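PDB 5HH3: OxyA protein from Actinoplanes teichomyceticus, which is a heme-containing cytochrome P450 that probably catalyses a phenolic coupling step in the cyclisation of a glycopeptide antibiotic precursor peptide. Local coordinates for residues Q65-D70 / H289-T294; V214-Y219 / A226-V231; W252-D257 / T360-L365; L339-G344 / S352-V357. All coordinates share one frame; numbering follows the deposited sequence.

Interaction 1. Residues Q65-D70 / H289-T294; sequences QVLSSD and HPRVAT. With HEM (protoporphyrin IX containing Fe), chain G.
Arg291 of segment 289-294 meets Leu67 of helix 60-68 beside a heme propionate, in the propionate-binding site of this P450. Two residues before it, the backbone N of His289 donates to heme O1D at 3.0 Å, while its ND1 is hydrogen-bonded to Tyr78 OH. At the start of strand 291-293, Arg291 turns the edge of its guanidinium to the carboxylate: NH1 reaches O1D at 2.8 Å, almost straight at 175°, and NH2 reaches O2D at 2.7 Å. NH1 is shared with the carbonyl of His289, a more bent bond of 133°. The chain bends at chi2 (-66°), and one guanidinium face takes the methyl CD2 of Leu67, 3.7 Å from Arg291 NH2. Water 1 joins Arg291 NH2 to the Leu67 carbonyl oxygen; water 2 accepts from Arg291 NE and gives a weak bond to the same carbonyl. Thr294 OG1 comes only to 4.3 Å from Asp70 O. His289 and Arg291 are heme-binding residues, and His99, Arg103 and His346 also hydrogen-bond the heme. The paired bonds hold the guanidinium edge-on to the carboxylate and fix its rotation; its positive charge would be expected to stabilise the propionate as an anion.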
# COMPACT_ATOMS: atom_id res chain seq x y z
N GLN B 65 -14.17 21.41 -6.58
CA GLN B 65 -13.64 22.21 -5.49
C GLN B 65 -12.33 21.63 -4.94
O GLN B 65 -11.35 22.36 -4.76
CB GLN B 65 -14.66 22.30 -4.37
CG GLN B 65 -14.28 23.26 -3.28
CD GLN B 65 -15.36 23.42 -2.22
OE1 GLN B 65 -16.47 22.87 -2.33
NE2 GLN B 65 -15.03 24.19 -1.20
N VAL B 66 -12.31 20.33 -4.66
CA VAL B 66 -11.13 19.70 -4.10
C VAL B 66 -9.94 19.85 -5.05
O VAL B 66 -8.83 20.23 -4.62
CB VAL B 66 -11.38 18.22 -3.80
CG1 VAL B 66 -10.08 17.46 -3.54
CG2 VAL B 66 -12.30 18.11 -2.58
N LEU B 67 -10.17 19.55 -6.32
CA LEU B 67 -9.09 19.47 -7.31
C LEU B 67 -8.61 20.82 -7.81
O LEU B 67 -7.49 20.88 -8.33
CB LEU B 67 -9.49 18.58 -8.51
CG LEU B 67 -9.73 17.09 -8.23
CD1 LEU B 67 -10.29 16.43 -9.48
CD2 LEU B 67 -8.47 16.35 -7.81
N SER B 68 -9.42 21.88 -7.69
CA SER B 68 -8.98 23.22 -8.07
C SER B 68 -8.43 24.01 -6.87
O SER B 68 -7.94 25.12 -7.07
CB SER B 68 -10.11 24.02 -8.73
OG SER B 68 -11.14 24.22 -7.80
N SER B 69 -8.50 23.45 -5.67
CA SER B 69 -8.09 24.15 -4.45
C SER B 69 -6.57 24.17 -4.29
O SER B 69 -5.91 23.16 -4.53
CB SER B 69 -8.72 23.45 -3.23
OG SER B 69 -8.06 23.83 -2.06
N ASP B 70 -6.02 25.29 -3.81
CA ASP B 70 -4.59 25.35 -3.49
C ASP B 70 -4.25 24.73 -2.12
O ASP B 70 -3.08 24.63 -1.78
CB ASP B 70 -4.03 26.79 -3.62
CG ASP B 70 -4.47 27.71 -2.50
OD1 ASP B 70 -5.59 27.55 -1.96
OD2 ASP B 70 -3.69 28.65 -2.16
N HIS B 289 -5.36 10.47 -7.89
CA HIS B 289 -4.44 10.19 -6.80
C HIS B 289 -4.94 10.93 -5.54
O HIS B 289 -5.39 12.09 -5.64
CB HIS B 289 -3.02 10.68 -7.11
CG HIS B 289 -2.38 9.97 -8.26
ND1 HIS B 289 -1.73 8.76 -8.11
CD2 HIS B 289 -2.31 10.29 -9.57
CE1 HIS B 289 -1.27 8.37 -9.29
NE2 HIS B 289 -1.60 9.28 -10.19
N PRO B 290 -4.86 10.29 -4.35
CA PRO B 290 -5.25 11.00 -3.16
C PRO B 290 -4.41 12.24 -2.86
O PRO B 290 -3.19 12.22 -3.06
CB PRO B 290 -5.12 9.97 -2.04
CG PRO B 290 -4.63 8.72 -2.66
CD PRO B 290 -4.26 8.98 -4.07
N ARG B 291 -5.10 13.29 -2.42
CA ARG B 291 -4.51 14.56 -2.07
C ARG B 291 -4.51 14.70 -0.53
O ARG B 291 -5.47 14.28 0.11
CB ARG B 291 -5.35 15.72 -2.63
CG ARG B 291 -5.69 15.73 -4.13
CD ARG B 291 -4.48 15.91 -4.96
NE ARG B 291 -4.72 16.38 -6.34
CZ ARG B 291 -4.74 15.62 -7.44
NH1 ARG B 291 -4.67 14.30 -7.34
NH2 ARG B 291 -4.89 16.19 -8.63
N VAL B 292 -3.48 15.32 0.05
CA VAL B 292 -3.46 15.63 1.48
C VAL B 292 -3.91 17.07 1.67
O VAL B 292 -3.41 17.94 0.98
CB VAL B 292 -2.06 15.49 2.11
CG1 VAL B 292 -2.12 15.69 3.62
CG2 VAL B 292 -1.46 14.14 1.79
N ALA B 293 -4.81 17.31 2.62
CA ALA B 293 -5.18 18.69 3.03
C ALA B 293 -4.04 19.37 3.76
O ALA B 293 -3.52 18.83 4.75
CB ALA B 293 -6.45 18.68 3.87
N THR B 294 -3.65 20.54 3.28
CA THR B 294 -2.67 21.38 3.94
C THR B 294 -3.32 22.54 4.73
O THR B 294 -2.62 23.29 5.39
CB THR B 294 -1.64 21.91 2.95
OG1 THR B 294 -2.28 22.65 1.92
CG2 THR B 294 -0.86 20.76 2.34
CHA HEM G . -3.02 13.16 -15.43
CHB HEM G . -0.50 12.11 -19.44
CHC HEM G . -4.29 9.58 -21.13
CHD HEM G . -6.80 10.71 -17.17
C1A HEM G . -2.01 13.06 -16.36
C2A HEM G . -0.69 13.56 -16.17
C3A HEM G . 0.01 13.28 -17.30
C4A HEM G . -0.86 12.60 -18.19
CMA HEM G . 1.46 13.60 -17.55
CAA HEM G . -0.19 14.29 -14.94
CBA HEM G . -0.47 15.78 -15.10
CGA HEM G . -0.04 16.64 -13.92
O1A HEM G . 0.10 16.17 -12.76
O2A HEM G . 0.17 17.87 -14.09
C1B HEM G . -1.31 11.31 -20.27
C2B HEM G . -0.90 10.77 -21.53
C3B HEM G . -1.96 10.05 -22.03
C4B HEM G . -3.04 10.18 -21.00
CMB HEM G . 0.45 10.96 -22.21
CAB HEM G . -2.14 9.31 -23.30
CBB HEM G . -1.31 9.30 -24.35
C1C HEM G . -5.33 9.64 -20.21
C2C HEM G . -6.59 9.02 -20.35
C3C HEM G . -7.32 9.34 -19.19
C4C HEM G . -6.47 10.16 -18.38
CMC HEM G . -7.04 8.16 -21.52
CAC HEM G . -8.70 8.97 -18.81
CBC HEM G . -9.58 8.29 -19.54
C1D HEM G . -5.92 11.47 -16.40
C2D HEM G . -6.33 11.97 -15.07
C3D HEM G . -5.29 12.65 -14.58
C4D HEM G . -4.24 12.55 -15.62
CMD HEM G . -7.64 11.79 -14.34
CAD HEM G . -5.25 13.36 -13.23
CBD HEM G . -4.87 12.45 -12.05
CGD HEM G . -4.87 13.25 -10.73
O1D HEM G . -4.55 12.73 -9.64
O2D HEM G . -5.18 14.44 -10.66
NA HEM G . -2.10 12.48 -17.61
NB HEM G . -2.57 10.95 -20.03
NC HEM G . -5.29 10.35 -19.04
ND HEM G . -4.67 11.87 -16.70
FE HEM G . -3.67 11.44 -18.30
O HOH W 1 -5.38 19.11 -9.86
O HOH W 2 -4.73 19.21 -7.05
O HOH W 3 -2.78 9.82 -17.28

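Interaction 2. Residues V214-Y219 / A226-V231; sequences VVVREY and AELTGV
Val215 and Val216 of helix 211-219 pack against Leu228 near the start of helix 225-256, two consecutive helices joined by a short loop, a helical hairpin of the cytochrome P450 fold. The second has the place of the long helix that runs across the heme in P450s, and the shorter first helix that of the H helix. Across this pair the chemistry is wholly apolar. Leu228 splits its two methyls between the two valines: CD2 goes to Val215 and CD1 to Val216. The Leu228 and Val215 side chains run antiparallel alongside one another, whereas Leu228 and Val216 meet at about a right angle. With chi1 of Leu228 at -73°, CG stands opposite the carbonyl carbon, and the fork beyond it opens onto the first helix. The nearest CA atoms, those of Val215 and Leu228, are 8.5 Å apart. Backbone bonding stays inside each helix, as in Tyr219 N to Val215 O and Gly230 N to Ala226 O. Around the apolar patch, Ile223 of the connecting loop touches Val215, and helix 182-205 adds Thr203 against Val216 and Arg204 against Leu228. The two closest approaches are Val215 CG1 to Leu228 CD2 at 3.8 Å and Val216 CG2 to Leu228 CD1 at 4.0 Å.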
# COMPACT_ATOMS: atom_id res chain seq x y z
N VAL B 214 10.22 19.59 -30.27
CA VAL B 214 9.35 20.70 -29.88
C VAL B 214 9.78 21.26 -28.52
O VAL B 214 9.95 22.47 -28.37
CB VAL B 214 7.87 20.24 -29.83
CG1 VAL B 214 6.98 21.22 -29.06
CG2 VAL B 214 7.36 20.05 -31.25
N VAL B 215 9.98 20.38 -27.54
CA VAL B 215 10.34 20.81 -26.19
C VAL B 215 11.72 21.47 -26.19
O VAL B 215 11.89 22.58 -25.68
CB VAL B 215 10.29 19.63 -25.19
CG1 VAL B 215 10.82 20.05 -23.82
CG2 VAL B 215 8.87 19.08 -25.06
N VAL B 216 12.70 20.80 -26.77
CA VAL B 216 14.07 21.29 -26.77
C VAL B 216 14.18 22.65 -27.48
O VAL B 216 14.98 23.48 -27.08
CB VAL B 216 15.05 20.24 -27.34
CG1 VAL B 216 16.44 20.82 -27.59
CG2 VAL B 216 15.15 19.05 -26.38
N ARG B 217 13.37 22.88 -28.51
CA ARG B 217 13.38 24.17 -29.24
C ARG B 217 12.92 25.33 -28.37
O ARG B 217 13.52 26.39 -28.37
CB ARG B 217 12.48 24.12 -30.49
CG ARG B 217 13.23 23.92 -31.78
CD ARG B 217 12.32 23.40 -32.88
NE ARG B 217 13.04 23.33 -34.15
CZ ARG B 217 12.51 22.91 -35.30
NH1 ARG B 217 11.24 22.51 -35.37
NH2 ARG B 217 13.26 22.89 -36.39
N GLU B 218 11.82 25.13 -27.66
CA GLU B 218 11.22 26.19 -26.89
C GLU B 218 11.90 26.33 -25.53
O GLU B 218 11.96 27.43 -24.99
CB GLU B 218 9.72 25.95 -26.72
CG GLU B 218 8.96 27.22 -26.32
CD GLU B 218 7.45 27.05 -26.38
OE1 GLU B 218 6.94 26.54 -27.41
OE2 GLU B 218 6.77 27.44 -25.40
N TYR B 219 12.41 25.22 -24.99
CA TYR B 219 12.85 25.18 -23.59
C TYR B 219 14.10 24.34 -23.38
O TYR B 219 14.27 23.76 -22.30
CB TYR B 219 11.71 24.61 -22.73
CG TYR B 219 10.69 25.63 -22.34
CD1 TYR B 219 11.03 26.68 -21.49
CD2 TYR B 219 9.37 25.54 -22.80
CE1 TYR B 219 10.08 27.62 -21.11
CE2 TYR B 219 8.41 26.47 -22.43
CZ TYR B 219 8.77 27.51 -21.58
OH TYR B 219 7.82 28.43 -21.17
N ALA B 226 17.11 13.97 -17.92
CA ALA B 226 16.31 13.09 -17.05
C ALA B 226 14.82 13.42 -17.09
O ALA B 226 13.97 12.51 -17.07
CB ALA B 226 16.80 13.17 -15.61
N GLU B 227 14.50 14.71 -17.12
CA GLU B 227 13.12 15.16 -17.26
C GLU B 227 12.52 14.78 -18.63
O GLU B 227 11.39 14.31 -18.68
CB GLU B 227 13.02 16.68 -17.03
CG GLU B 227 13.10 17.05 -15.55
CD GLU B 227 13.31 18.54 -15.29
OE1 GLU B 227 14.03 19.21 -16.08
OE2 GLU B 227 12.76 19.04 -14.29
N LEU B 228 13.27 14.98 -19.71
CA LEU B 228 12.82 14.54 -21.06
C LEU B 228 12.56 13.03 -21.11
O LEU B 228 11.52 12.59 -21.58
CB LEU B 228 13.85 14.89 -22.14
CG LEU B 228 13.94 16.37 -22.49
CD1 LEU B 228 15.23 16.65 -23.22
CD2 LEU B 228 12.74 16.83 -23.30
N THR B 229 13.50 12.27 -20.60
CA THR B 229 13.40 10.82 -20.51
C THR B 229 12.20 10.40 -19.70
O THR B 229 11.47 9.50 -20.09
CB THR B 229 14.71 10.20 -19.96
OG1 THR B 229 15.68 10.22 -21.00
CG2 THR B 229 14.53 8.76 -19.51
N GLY B 230 12.01 11.07 -18.56
CA GLY B 230 10.88 10.82 -17.70
C GLY B 230 9.55 11.05 -18.37
O GLY B 230 8.61 10.26 -18.19
N VAL B 231 9.45 12.11 -19.17
CA VAL B 231 8.20 12.39 -19.88
C VAL B 231 7.96 11.31 -20.95
O VAL B 231 6.84 10.81 -21.06
CB VAL B 231 8.17 13.79 -20.52
CG1 VAL B 231 6.86 14.01 -21.26
CG2 VAL B 231 8.33 14.86 -19.44

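Interaction 3. Residues W252-D257 / T360-L365; sequences WLMADD and TAIPAL
Helix 225-256, in its last turns, faces helix 351-368 with CA of Met254 and CA of Ile362 8.7 Å apart, and the latter helix is kinked at Pro363, whose nitrogen makes no bond to the turn before. Met254 supplies the first segment's whole share of the contact. Its chain runs straight out through chi2 (171°) and then bends at chi3 (58°), which turns the terminal methyl toward Leu365. The sulfur lies against the branch methyl of Ile362, SD to CG2 at 3.7 Å, and also meets Leu365 CD2 at 3.8 Å. Beyond the bend, Met254 CE rests on the branch point of Leu365, 3.7 Å from its CG, and comes within 3.9 Å of the backbone O of Ile362. All three residues are buried, and the side chains meet through apolar atoms and the sulfur. The contact joins the end of the long helix that crosses the heme in P450s to the one in the place of the L helix, away from the annotated sites. Phe261 of helix 258-266 touches both Met254 and Ile362, Trp274 of helix 274-282 touches Ile362 and Pro363, and helix 112-136 packs against Thr360 and Ala364.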
# COMPACT_ATOMS: atom_id res chain seq x y z
N TRP B 252 -15.54 -3.05 -26.63
CA TRP B 252 -16.54 -3.84 -25.91
C TRP B 252 -17.90 -3.14 -25.97
O TRP B 252 -18.90 -3.77 -26.28
CB TRP B 252 -16.10 -4.09 -24.46
CG TRP B 252 -17.03 -4.94 -23.62
CD1 TRP B 252 -18.02 -5.77 -24.05
CD2 TRP B 252 -17.00 -5.07 -22.19
NE1 TRP B 252 -18.62 -6.39 -22.99
CE2 TRP B 252 -18.02 -5.99 -21.84
CE3 TRP B 252 -16.21 -4.50 -21.18
CZ2 TRP B 252 -18.28 -6.34 -20.52
CZ3 TRP B 252 -16.47 -4.85 -19.86
CH2 TRP B 252 -17.50 -5.77 -19.54
N LEU B 253 -17.92 -1.83 -25.68
CA LEU B 253 -19.14 -1.04 -25.77
C LEU B 253 -19.74 -1.05 -27.19
O LEU B 253 -20.97 -1.11 -27.34
CB LEU B 253 -18.91 0.41 -25.29
CG LEU B 253 -20.15 1.30 -25.15
CD1 LEU B 253 -21.06 0.81 -24.05
CD2 LEU B 253 -19.76 2.74 -24.87
N MET B 254 -18.87 -1.02 -28.21
CA MET B 254 -19.33 -1.11 -29.60
C MET B 254 -19.97 -2.46 -29.95
O MET B 254 -21.02 -2.48 -30.58
CB MET B 254 -18.21 -0.81 -30.58
CG MET B 254 -17.70 0.62 -30.47
SD MET B 254 -16.21 0.87 -31.46
CE MET B 254 -16.89 0.38 -33.06
N ALA B 255 -19.33 -3.55 -29.55
CA ALA B 255 -19.92 -4.88 -29.69
C ALA B 255 -21.22 -5.04 -28.84
O ALA B 255 -22.19 -5.66 -29.27
CB ALA B 255 -18.90 -5.96 -29.34
N ASP B 256 -21.25 -4.44 -27.66
CA ASP B 256 -22.41 -4.50 -26.78
C ASP B 256 -23.60 -3.67 -27.28
O ASP B 256 -24.75 -4.07 -27.09
CB ASP B 256 -22.03 -4.06 -25.36
CG ASP B 256 -23.10 -4.38 -24.34
OD1 ASP B 256 -23.30 -5.56 -24.02
OD2 ASP B 256 -23.78 -3.45 -23.88
N ASP B 257 -23.35 -2.51 -27.88
CA ASP B 257 -24.43 -1.62 -28.32
C ASP B 257 -24.19 -1.15 -29.76
O ASP B 257 -23.94 0.03 -30.01
CB ASP B 257 -24.57 -0.44 -27.36
CG ASP B 257 -25.95 0.26 -27.46
OD1 ASP B 257 -26.70 -0.01 -28.41
OD2 ASP B 257 -26.27 1.10 -26.60
N THR B 360 -10.18 8.98 -33.79
CA THR B 360 -9.74 8.37 -35.04
C THR B 360 -10.01 6.88 -35.04
O THR B 360 -10.59 6.36 -35.99
CB THR B 360 -8.23 8.63 -35.27
OG1 THR B 360 -7.99 10.05 -35.22
CG2 THR B 360 -7.78 8.11 -36.63
N ALA B 361 -9.60 6.18 -33.98
CA ALA B 361 -9.67 4.72 -33.97
C ALA B 361 -11.09 4.14 -33.84
O ALA B 361 -11.39 3.10 -34.43
CB ALA B 361 -8.74 4.13 -32.92
N ILE B 362 -11.97 4.81 -33.10
CA ILE B 362 -13.31 4.28 -32.87
C ILE B 362 -14.17 4.31 -34.15
O ILE B 362 -14.76 3.28 -34.49
CB ILE B 362 -14.02 4.95 -31.66
CG1 ILE B 362 -13.28 4.66 -30.35
CG2 ILE B 362 -15.48 4.53 -31.57
CD1 ILE B 362 -13.10 3.19 -30.05
N PRO B 363 -14.25 5.47 -34.84
CA PRO B 363 -14.93 5.48 -36.13
C PRO B 363 -14.31 4.54 -37.14
O PRO B 363 -15.05 3.91 -37.90
CB PRO B 363 -14.77 6.93 -36.60
CG PRO B 363 -14.72 7.69 -35.32
CD PRO B 363 -13.83 6.83 -34.47
N ALA B 364 -12.98 4.45 -37.16
CA ALA B 364 -12.30 3.50 -38.05
C ALA B 364 -12.77 2.05 -37.84
O ALA B 364 -13.07 1.33 -38.79
CB ALA B 364 -10.81 3.58 -37.86
N LEU B 365 -12.86 1.64 -36.57
CA LEU B 365 -13.38 0.33 -36.19
C LEU B 365 -14.84 0.13 -36.61
O LEU B 365 -15.16 -0.89 -37.19
CB LEU B 365 -13.24 0.09 -34.69
CG LEU B 365 -13.78 -1.23 -34.14
CD1 LEU B 365 -13.31 -2.44 -34.92
CD2 LEU B 365 -13.40 -1.38 -32.68

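Interaction 4. Residues L339-G344 / S352-V357; sequences LAFGHG and SLAELV. With HEM (protoporphyrin IX containing Fe), chain G.
Phe341 meets three things with one ring: the porphyrin, the methyl of Ala354 and the side chain of Glu355. Its CE1 lies 3.6 Å from heme C3C and 4.3 Å from Ala354 CB, while CE2 on the other side of the ring is 3.7 Å from Glu355 OE1. The carboxylate plane stands nearly perpendicular to the ring, at 89°, and Glu355 CG passes CZ at 4.1 Å. This oxygen has a stronger partner in Arg351, with which it forms a salt bridge; the aromatic contact is secondary. Ala354 is itself on the heme, its CB 4.0 Å from the methyl CMC, and Leu353 CD2 touches the vinyl carbon CBB, which brings two neighbouring residues of helix 351-368 to the porphyrin rim.

What places the ring is the loop. A chi1 of -63° sets the Phe341 ring beside its own backbone N, pointing to the helix. A type I turn runs from Leu339 to Gly342, closed by Gly342 N to Leu339 O at 2.9 Å. Gly342 has a positive phi, and its backbone lies close to the heme, N 3.6 Å from CMD. Farther out, Ile279 of helix 274-282 backs both Phe341 and Glu355. The backbone of Phe341 is hydrogen-bonded to the backbone of Cys348, the axial iron ligand, and water 3 is also bound to the iron. This is the heme-binding, or Cys-ligand, loop of cytochromes P450: the stretch running from Phe341 to Cys348, packed against the L helix that follows.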
# COMPACT_ATOMS: atom_id res chain seq x y z
N LEU B 339 -15.57 14.61 -15.94
CA LEU B 339 -14.28 14.94 -15.36
C LEU B 339 -13.29 13.78 -15.53
O LEU B 339 -12.44 13.55 -14.66
CB LEU B 339 -14.44 15.24 -13.88
CG LEU B 339 -15.37 16.38 -13.48
CD1 LEU B 339 -15.60 16.34 -11.99
CD2 LEU B 339 -14.79 17.71 -13.93
N ALA B 340 -13.44 13.01 -16.61
CA ALA B 340 -12.60 11.83 -16.89
C ALA B 340 -11.10 12.09 -16.93
O ALA B 340 -10.30 11.19 -16.67
CB ALA B 340 -13.05 11.16 -18.19
N PHE B 341 -10.73 13.32 -17.27
CA PHE B 341 -9.33 13.76 -17.32
C PHE B 341 -8.93 14.64 -16.12
O PHE B 341 -7.91 15.34 -16.17
CB PHE B 341 -9.08 14.51 -18.64
CG PHE B 341 -9.26 13.66 -19.86
CD1 PHE B 341 -8.26 12.79 -20.26
CD2 PHE B 341 -10.43 13.75 -20.64
CE1 PHE B 341 -8.42 11.99 -21.38
CE2 PHE B 341 -10.59 12.96 -21.76
CZ PHE B 341 -9.59 12.07 -22.13
N GLY B 342 -9.72 14.58 -15.05
CA GLY B 342 -9.41 15.33 -13.85
C GLY B 342 -9.75 16.81 -13.99
O GLY B 342 -10.58 17.20 -14.80
N HIS B 343 -9.14 17.62 -13.13
CA HIS B 343 -9.49 19.02 -12.96
C HIS B 343 -8.40 19.75 -12.15
O HIS B 343 -7.68 19.12 -11.37
CB HIS B 343 -10.84 19.11 -12.23
CG HIS B 343 -11.45 20.47 -12.24
ND1 HIS B 343 -11.99 21.02 -13.38
CD2 HIS B 343 -11.65 21.37 -11.25
CE1 HIS B 343 -12.46 22.23 -13.10
NE2 HIS B 343 -12.27 22.46 -11.81
N GLY B 344 -8.29 21.05 -12.35
CA GLY B 344 -7.27 21.90 -11.71
C GLY B 344 -5.90 21.72 -12.36
O GLY B 344 -5.80 21.26 -13.48
N SER B 352 -5.43 15.79 -25.11
CA SER B 352 -5.63 16.07 -26.52
C SER B 352 -5.06 14.95 -27.43
O SER B 352 -5.63 14.65 -28.47
CB SER B 352 -5.07 17.46 -26.87
OG SER B 352 -3.65 17.42 -26.95
N LEU B 353 -3.94 14.34 -27.03
CA LEU B 353 -3.42 13.15 -27.68
C LEU B 353 -4.37 11.95 -27.53
O LEU B 353 -4.69 11.28 -28.52
CB LEU B 353 -2.02 12.80 -27.15
CG LEU B 353 -1.34 11.54 -27.69
CD1 LEU B 353 -1.24 11.57 -29.21
CD2 LEU B 353 0.05 11.37 -27.11
N ALA B 354 -4.80 11.67 -26.30
CA ALA B 354 -5.73 10.58 -26.06
C ALA B 354 -7.00 10.73 -26.91
O ALA B 354 -7.37 9.80 -27.61
CB ALA B 354 -6.08 10.47 -24.59
N GLU B 355 -7.60 11.92 -26.91
CA GLU B 355 -8.82 12.16 -27.67
C GLU B 355 -8.65 12.02 -29.16
O GLU B 355 -9.56 11.52 -29.82
CB GLU B 355 -9.44 13.52 -27.35
CG GLU B 355 -10.05 13.58 -25.96
CD GLU B 355 -10.66 14.92 -25.61
OE1 GLU B 355 -11.51 14.98 -24.70
OE2 GLU B 355 -10.28 15.94 -26.22
N LEU B 356 -7.51 12.46 -29.69
CA LEU B 356 -7.19 12.29 -31.12
C LEU B 356 -7.14 10.81 -31.52
O LEU B 356 -7.68 10.42 -32.56
CB LEU B 356 -5.84 12.95 -31.45
CG LEU B 356 -5.30 12.71 -32.86
CD1 LEU B 356 -6.28 13.27 -33.89
CD2 LEU B 356 -3.92 13.33 -33.04
N VAL B 357 -6.49 10.00 -30.69
CA VAL B 357 -6.44 8.56 -30.91
C VAL B 357 -7.86 7.95 -30.88
O VAL B 357 -8.19 7.17 -31.74
CB VAL B 357 -5.49 7.85 -29.92
CG1 VAL B 357 -5.59 6.33 -30.03
CG2 VAL B 357 -4.05 8.28 -30.19
CHA HEM G . -3.02 13.16 -15.43
CHB HEM G . -0.50 12.11 -19.44
CHC HEM G . -4.29 9.58 -21.13
CHD HEM G . -6.80 10.71 -17.17
C1A HEM G . -2.01 13.06 -16.36
C2A HEM G . -0.69 13.56 -16.17
C3A HEM G . 0.01 13.28 -17.30
C4A HEM G . -0.86 12.60 -18.19
CMA HEM G . 1.46 13.60 -17.55
CAA HEM G . -0.19 14.29 -14.94
CBA HEM G . -0.47 15.78 -15.10
CGA HEM G . -0.04 16.64 -13.92
O1A HEM G . 0.10 16.17 -12.76
O2A HEM G . 0.17 17.87 -14.09
C1B HEM G . -1.31 11.31 -20.27
C2B HEM G . -0.90 10.77 -21.53
C3B HEM G . -1.96 10.05 -22.03
C4B HEM G . -3.04 10.18 -21.00
CMB HEM G . 0.45 10.96 -22.21
CAB HEM G . -2.14 9.31 -23.30
CBB HEM G . -1.31 9.30 -24.35
C1C HEM G . -5.33 9.64 -20.21
C2C HEM G . -6.59 9.02 -20.35
C3C HEM G . -7.32 9.34 -19.19
C4C HEM G . -6.47 10.16 -18.38
CMC HEM G . -7.04 8.16 -21.52
CAC HEM G . -8.70 8.97 -18.81
CBC HEM G . -9.58 8.29 -19.54
C1D HEM G . -5.92 11.47 -16.40
C2D HEM G . -6.33 11.97 -15.07
C3D HEM G . -5.29 12.65 -14.58
C4D HEM G . -4.24 12.55 -15.62
CMD HEM G . -7.64 11.79 -14.34
CAD HEM G . -5.25 13.36 -13.23
CBD HEM G . -4.87 12.45 -12.05
CGD HEM G . -4.87 13.25 -10.73
O1D HEM G . -4.55 12.73 -9.64
O2D HEM G . -5.18 14.44 -10.66
NA HEM G . -2.10 12.48 -17.61
NB HEM G . -2.57 10.95 -20.03
NC HEM G . -5.29 10.35 -19.04
ND HEM G . -4.67 11.87 -16.70
FE HEM G . -3.67 11.44 -18.30
O HOH W 3 -2.78 9.82 -17.28

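The four contacts illustrate how chemistry follows place in a P450. Interactions 1 and 4 both touch the heme and each other, through Leu67 and His343, yet differ in kind: interaction 1, partly buried, holds a propionate with charge, hydrogen bonds and water, whereas interaction 4, deeper in the chain, packs a ring against the porphyrin near the thiolate ligand. Interactions 2 and 3 are buried, apolar helix pairs away from the heme, placed near the beginning and end of helix 225-256. Helix 351-368 likewise serves two contacts, interactions 3 and 4, on adjoining segments. Interactions 1 and 3 lie on opposite sides of the chain's centre, with centres about 35 Å apart.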